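Local coordinates for AT27789p (Drosophila melanogaster, PDB 5UZN), which is the third quasi-RNA recognition motif (qRRM3) of Glorund, the fly hnRNP F/H homologue that binds RNA, probably mRNA, at residues A[26-31]-A[37-42]; A[9-14]-A[61-66]. All coordinates share one frame; numbering follows the deposited sequence.

Contact 1. Residues A[26-31]-A[37-42]; sequences DVFKFF and ANVRIN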
# COMPACT_ATOMS: atom_id res chain seq x y z
N ASP A 26 -7.73 5.20 -0.39
CA ASP A 26 -7.66 4.53 0.91
C ASP A 26 -6.23 4.13 1.27
O ASP A 26 -5.86 4.15 2.45
CB ASP A 26 -8.55 3.30 0.92
CG ASP A 26 -9.91 3.56 1.50
OD1 ASP A 26 -10.29 4.74 1.60
OD2 ASP A 26 -10.60 2.59 1.87
N VAL A 27 -5.42 3.73 0.28
CA VAL A 27 -4.02 3.43 0.60
C VAL A 27 -3.31 4.70 1.03
O VAL A 27 -2.61 4.72 2.04
CB VAL A 27 -3.33 2.75 -0.60
CG1 VAL A 27 -1.86 2.46 -0.29
CG2 VAL A 27 -4.00 1.42 -0.86
N PHE A 28 -3.51 5.79 0.31
CA PHE A 28 -2.90 7.04 0.70
C PHE A 28 -3.33 7.39 2.13
O PHE A 28 -2.53 7.75 2.92
CB PHE A 28 -3.21 8.15 -0.30
CG PHE A 28 -2.37 8.12 -1.56
CD1 PHE A 28 -1.06 8.44 -1.54
CD2 PHE A 28 -2.91 7.78 -2.77
CE1 PHE A 28 -0.30 8.43 -2.69
CE2 PHE A 28 -2.16 7.76 -3.92
CZ PHE A 28 -0.84 8.08 -3.87
N LYS A 29 -4.60 7.22 2.48
CA LYS A 29 -5.05 7.55 3.84
C LYS A 29 -4.40 6.65 4.88
O LYS A 29 -4.14 7.08 6.01
CB LYS A 29 -6.57 7.43 3.95
CG LYS A 29 -7.34 8.51 3.21
CD LYS A 29 -8.85 8.30 3.34
CE LYS A 29 -9.64 9.35 2.56
NZ LYS A 29 -11.11 9.09 2.60
N PHE A 30 -4.12 5.41 4.50
CA PHE A 30 -3.54 4.42 5.40
C PHE A 30 -2.13 4.83 5.84
O PHE A 30 -1.77 4.66 7.00
CB PHE A 30 -3.54 3.05 4.71
CG PHE A 30 -3.06 1.92 5.58
CD1 PHE A 30 -3.93 1.29 6.46
CD2 PHE A 30 -1.74 1.52 5.56
CE1 PHE A 30 -3.49 0.27 7.27
CE2 PHE A 30 -1.30 0.48 6.36
CZ PHE A 30 -2.19 -0.14 7.22
N PHE A 31 -1.34 5.40 4.93
CA PHE A 31 0.04 5.75 5.24
C PHE A 31 0.24 7.21 5.62
O PHE A 31 1.38 7.62 5.84
CB PHE A 31 0.95 5.42 4.05
CG PHE A 31 1.09 3.96 3.77
CD1 PHE A 31 1.71 3.12 4.70
CD2 PHE A 31 0.63 3.42 2.59
CE1 PHE A 31 1.85 1.78 4.45
CE2 PHE A 31 0.77 2.08 2.33
CZ PHE A 31 1.37 1.26 3.26
N ALA A 37 4.74 7.75 -3.57
CA ALA A 37 4.74 8.38 -4.88
C ALA A 37 3.56 7.90 -5.70
O ALA A 37 2.88 8.70 -6.36
CB ALA A 37 6.05 8.08 -5.61
N ASN A 38 3.27 6.60 -5.64
CA ASN A 38 2.19 6.00 -6.41
C ASN A 38 1.70 4.77 -5.66
O ASN A 38 2.40 4.22 -4.80
CB ASN A 38 2.64 5.61 -7.81
CG ASN A 38 2.78 6.80 -8.73
OD1 ASN A 38 1.86 7.62 -8.86
ND2 ASN A 38 3.93 6.91 -9.39
N VAL A 39 0.49 4.34 -6.02
CA VAL A 39 -0.19 3.19 -5.45
C VAL A 39 -0.80 2.41 -6.59
O VAL A 39 -1.38 3.01 -7.51
CB VAL A 39 -1.32 3.58 -4.47
CG1 VAL A 39 -2.15 2.32 -4.11
CG2 VAL A 39 -0.75 4.24 -3.23
N ARG A 40 -0.67 1.14 -6.53
CA ARG A 40 -1.32 0.22 -7.55
C ARG A 40 -2.19 -0.96 -6.85
O ARG A 40 -1.78 -1.88 -6.10
CB ARG A 40 -0.27 -0.50 -8.39
CG ARG A 40 0.69 0.40 -9.13
CD ARG A 40 1.31 -0.36 -10.31
NE ARG A 40 1.85 -1.65 -9.91
CZ ARG A 40 2.33 -2.55 -10.77
NH1 ARG A 40 2.80 -3.71 -10.32
NH2 ARG A 40 2.34 -2.29 -12.08
N ILE A 41 -3.48 -0.73 -7.08
CA ILE A 41 -4.39 -1.77 -6.63
C ILE A 41 -4.32 -2.91 -7.62
O ILE A 41 -4.26 -2.67 -8.83
CB ILE A 41 -5.82 -1.20 -6.54
CG1 ILE A 41 -5.85 0.07 -5.66
CG2 ILE A 41 -6.79 -2.31 -6.15
CD1 ILE A 41 -5.45 -0.15 -4.13
N ASN A 42 -4.27 -4.16 -7.13
CA ASN A 42 -4.21 -5.34 -7.99
C ASN A 42 -5.60 -5.90 -8.26
O ASN A 42 -6.45 -5.99 -7.37
CB ASN A 42 -3.34 -6.43 -7.36
CG ASN A 42 -1.88 -6.06 -7.32
OD1 ASN A 42 -1.35 -5.51 -8.28
ND2 ASN A 42 -1.22 -6.34 -6.20
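Val27 and Val39 meet branch against branch, and apolar packing carries most of this contact; no hydrogen bond crosses it. The two side chains approach at a slant, with Val27 CG1 3.6 Å from Val39 CG2 and Val27 CB 3.7 Å from Val39 CG1. With its CG1 anti to the backbone N (chi1 179°), Val27 sets both methyls against Val39, and CG2 also reaches Ile41 CD1, 3.9 Å away. With an alanine here, Val39 CG2 and Ile41 CD1 would probably lose their methyl partners on Val27, and a gap would open between helix and strand.

The second kind of interaction is CH-pi. Val39 CG2 sits over one face of the Phe28 ring, 4.0 Å from its centroid and displaced toward the rim, so this one methyl is shared between Val27 and the aromatic ring.

In RRM topology this is the first helix packed on the second strand. Helix 24-31 runs across strand 38-43, the segment axes making 127° and coming within 9.3 Å. The strand forms one border of the four-stranded antiparallel sheet, and Ala37 and Asn38, both facing Tyr56, form a classic beta bulge. Val27 also touches Met15 on strand 11-16.

Contact 2. Residues A[9-14]-A[61-66]; sequences EYYTIH and EDSQVA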
# COMPACT_ATOMS: atom_id res chain seq x y z
N GLU A 9 13.72 4.52 -9.46
CA GLU A 9 13.54 3.34 -8.62
C GLU A 9 12.76 3.70 -7.37
O GLU A 9 13.01 4.74 -6.75
CB GLU A 9 14.91 2.75 -8.25
CG GLU A 9 15.90 3.84 -7.82
CD GLU A 9 17.30 3.32 -7.52
OE1 GLU A 9 17.71 2.33 -8.16
OE2 GLU A 9 17.97 3.91 -6.65
N TYR A 10 11.83 2.84 -6.98
CA TYR A 10 10.99 3.08 -5.82
C TYR A 10 11.19 1.98 -4.79
O TYR A 10 11.70 0.90 -5.10
CB TYR A 10 9.51 3.17 -6.23
CG TYR A 10 9.22 4.29 -7.21
CD1 TYR A 10 9.11 5.61 -6.79
CD2 TYR A 10 9.07 4.02 -8.55
CE1 TYR A 10 8.83 6.63 -7.69
CE2 TYR A 10 8.80 5.03 -9.46
CZ TYR A 10 8.68 6.33 -9.02
OH TYR A 10 8.42 7.33 -9.93
N TYR A 11 10.82 2.28 -3.55
CA TYR A 11 10.89 1.31 -2.46
C TYR A 11 9.48 0.83 -2.13
O TYR A 11 8.61 1.64 -1.79
CB TYR A 11 11.57 1.93 -1.24
CG TYR A 11 12.95 2.43 -1.56
CD1 TYR A 11 13.15 3.70 -2.12
CD2 TYR A 11 14.07 1.64 -1.31
CE1 TYR A 11 14.41 4.16 -2.43
CE2 TYR A 11 15.35 2.10 -1.62
CZ TYR A 11 15.51 3.36 -2.17
OH TYR A 11 16.78 3.82 -2.48
N THR A 12 9.27 -0.47 -2.20
CA THR A 12 7.94 -1.04 -2.36
C THR A 12 7.45 -1.73 -1.10
O THR A 12 8.18 -2.53 -0.49
CB THR A 12 7.96 -2.03 -3.51
OG1 THR A 12 8.43 -1.34 -4.66
CG2 THR A 12 6.56 -2.57 -3.77
N ILE A 13 6.20 -1.45 -0.73
CA ILE A 13 5.49 -2.15 0.32
C ILE A 13 4.31 -2.86 -0.32
O ILE A 13 3.42 -2.21 -0.88
CB ILE A 13 5.00 -1.19 1.41
CG1 ILE A 13 6.18 -0.52 2.12
CG2 ILE A 13 4.13 -1.93 2.42
CD1 ILE A 13 5.69 0.36 3.26
N HIS A 14 4.33 -4.20 -0.28
CA HIS A 14 3.24 -5.01 -0.79
C HIS A 14 2.23 -5.19 0.32
O HIS A 14 2.60 -5.34 1.48
CB HIS A 14 3.76 -6.37 -1.30
CG HIS A 14 2.68 -7.24 -1.85
ND1 HIS A 14 1.92 -6.88 -2.95
CD2 HIS A 14 2.19 -8.44 -1.43
CE1 HIS A 14 1.02 -7.83 -3.19
NE2 HIS A 14 1.16 -8.78 -2.29
N GLU A 61 13.95 5.62 3.46
CA GLU A 61 13.48 6.13 4.74
C GLU A 61 11.95 6.19 4.79
O GLU A 61 11.34 5.78 5.78
CB GLU A 61 14.08 7.51 5.00
CG GLU A 61 13.66 8.11 6.29
CD GLU A 61 14.18 9.52 6.44
OE1 GLU A 61 14.77 10.06 5.47
OE2 GLU A 61 13.98 10.08 7.53
N ASP A 62 11.33 6.69 3.73
CA ASP A 62 9.87 6.72 3.68
C ASP A 62 9.27 5.32 3.84
O ASP A 62 8.34 5.12 4.62
CB ASP A 62 9.40 7.33 2.36
CG ASP A 62 9.24 8.84 2.44
OD1 ASP A 62 9.73 9.44 3.42
OD2 ASP A 62 8.62 9.42 1.52
N SER A 63 9.79 4.35 3.07
CA SER A 63 9.20 3.01 3.11
C SER A 63 9.30 2.40 4.49
O SER A 63 8.39 1.70 4.93
CB SER A 63 9.89 2.10 2.08
OG SER A 63 11.21 1.75 2.47
N GLN A 64 10.38 2.70 5.22
CA GLN A 64 10.57 2.08 6.52
C GLN A 64 9.68 2.70 7.58
O GLN A 64 9.12 1.97 8.42
CB GLN A 64 12.05 2.17 6.90
CG GLN A 64 12.90 1.40 5.90
CD GLN A 64 12.42 -0.02 5.72
OE1 GLN A 64 12.56 -0.84 6.62
NE2 GLN A 64 11.83 -0.32 4.57
N VAL A 65 9.52 4.02 7.57
CA VAL A 65 8.52 4.66 8.43
C VAL A 65 7.14 4.08 8.13
O VAL A 65 6.40 3.68 9.04
CB VAL A 65 8.56 6.19 8.27
CG1 VAL A 65 7.31 6.82 8.87
CG2 VAL A 65 9.81 6.77 8.92
N ALA A 66 6.79 3.96 6.84
CA ALA A 66 5.46 3.45 6.49
C ALA A 66 5.23 2.02 6.97
O ALA A 66 4.10 1.66 7.33
CB ALA A 66 5.26 3.52 4.98
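Tyr11 and Ser63 come together at their beta carbons: Tyr11 CB lies 3.7 Å from Ser63 CB, at the closest pairing of the two backbones. The ring leads away from 61-66, toward company that includes Tyr60 at the start of the helix, so here it is the CB that touches. Two residues further along the strand, Ile13 reaches in with the end of its chain. Its CG1 is anti to the carbonyl carbon and CD1 is extended (chi2 -176°), which sets CD1 3.4 Å from the backbone Ser63 O and 3.6 Å from Ala66 CB. The small side chains of Ser63 and Ala66 are consistent with the close approach of the helix, with axes 8.2 Å apart and 22° from parallel.

This is the first strand of the RRM fold meeting its second helix, on the face of the sheet that carries both helices; Thr12, between the two contact residues, points its CB away from the helix.

Around this first shell, the hydroxyl of Ser63 is held twice. It is hydrogen-bonded to Tyr60 O, three residues back, and it accepts a nearly straight bond from Gln64 NE2, 3.0 Å from Ser63 OG, with the oxygen close to the amide plane. Further out, Tyr83 of strand 80-86 touches Tyr11, Ser63 and Gln64, while Phe57 of strand 52-57 packs against both Ile13 and Ala66.

Overall arrangement
Contacts 1 and 2 lie on one sheet, their centres about 12 Å apart, and each brings one of the two helices down onto it. In sequence, both segments of contact 1 fall between the two that contact 2 brings together. Phe31 joins them in the core: its CD1 is 3.6 Å from Ala66 CB, and its CE1 is 4.3 Å from Ile13 CD1. A second meeting, near the N-terminal ends of segments 9-14 and 37-42, puts Ala37 CB 3.8 Å from Tyr10 CE1. No RNA is bound in this model. A glycerol about 5 Å from the Asn38 side chain and a sulfate about 5 Å from that of Tyr11 probably come from the crystallisation liquor.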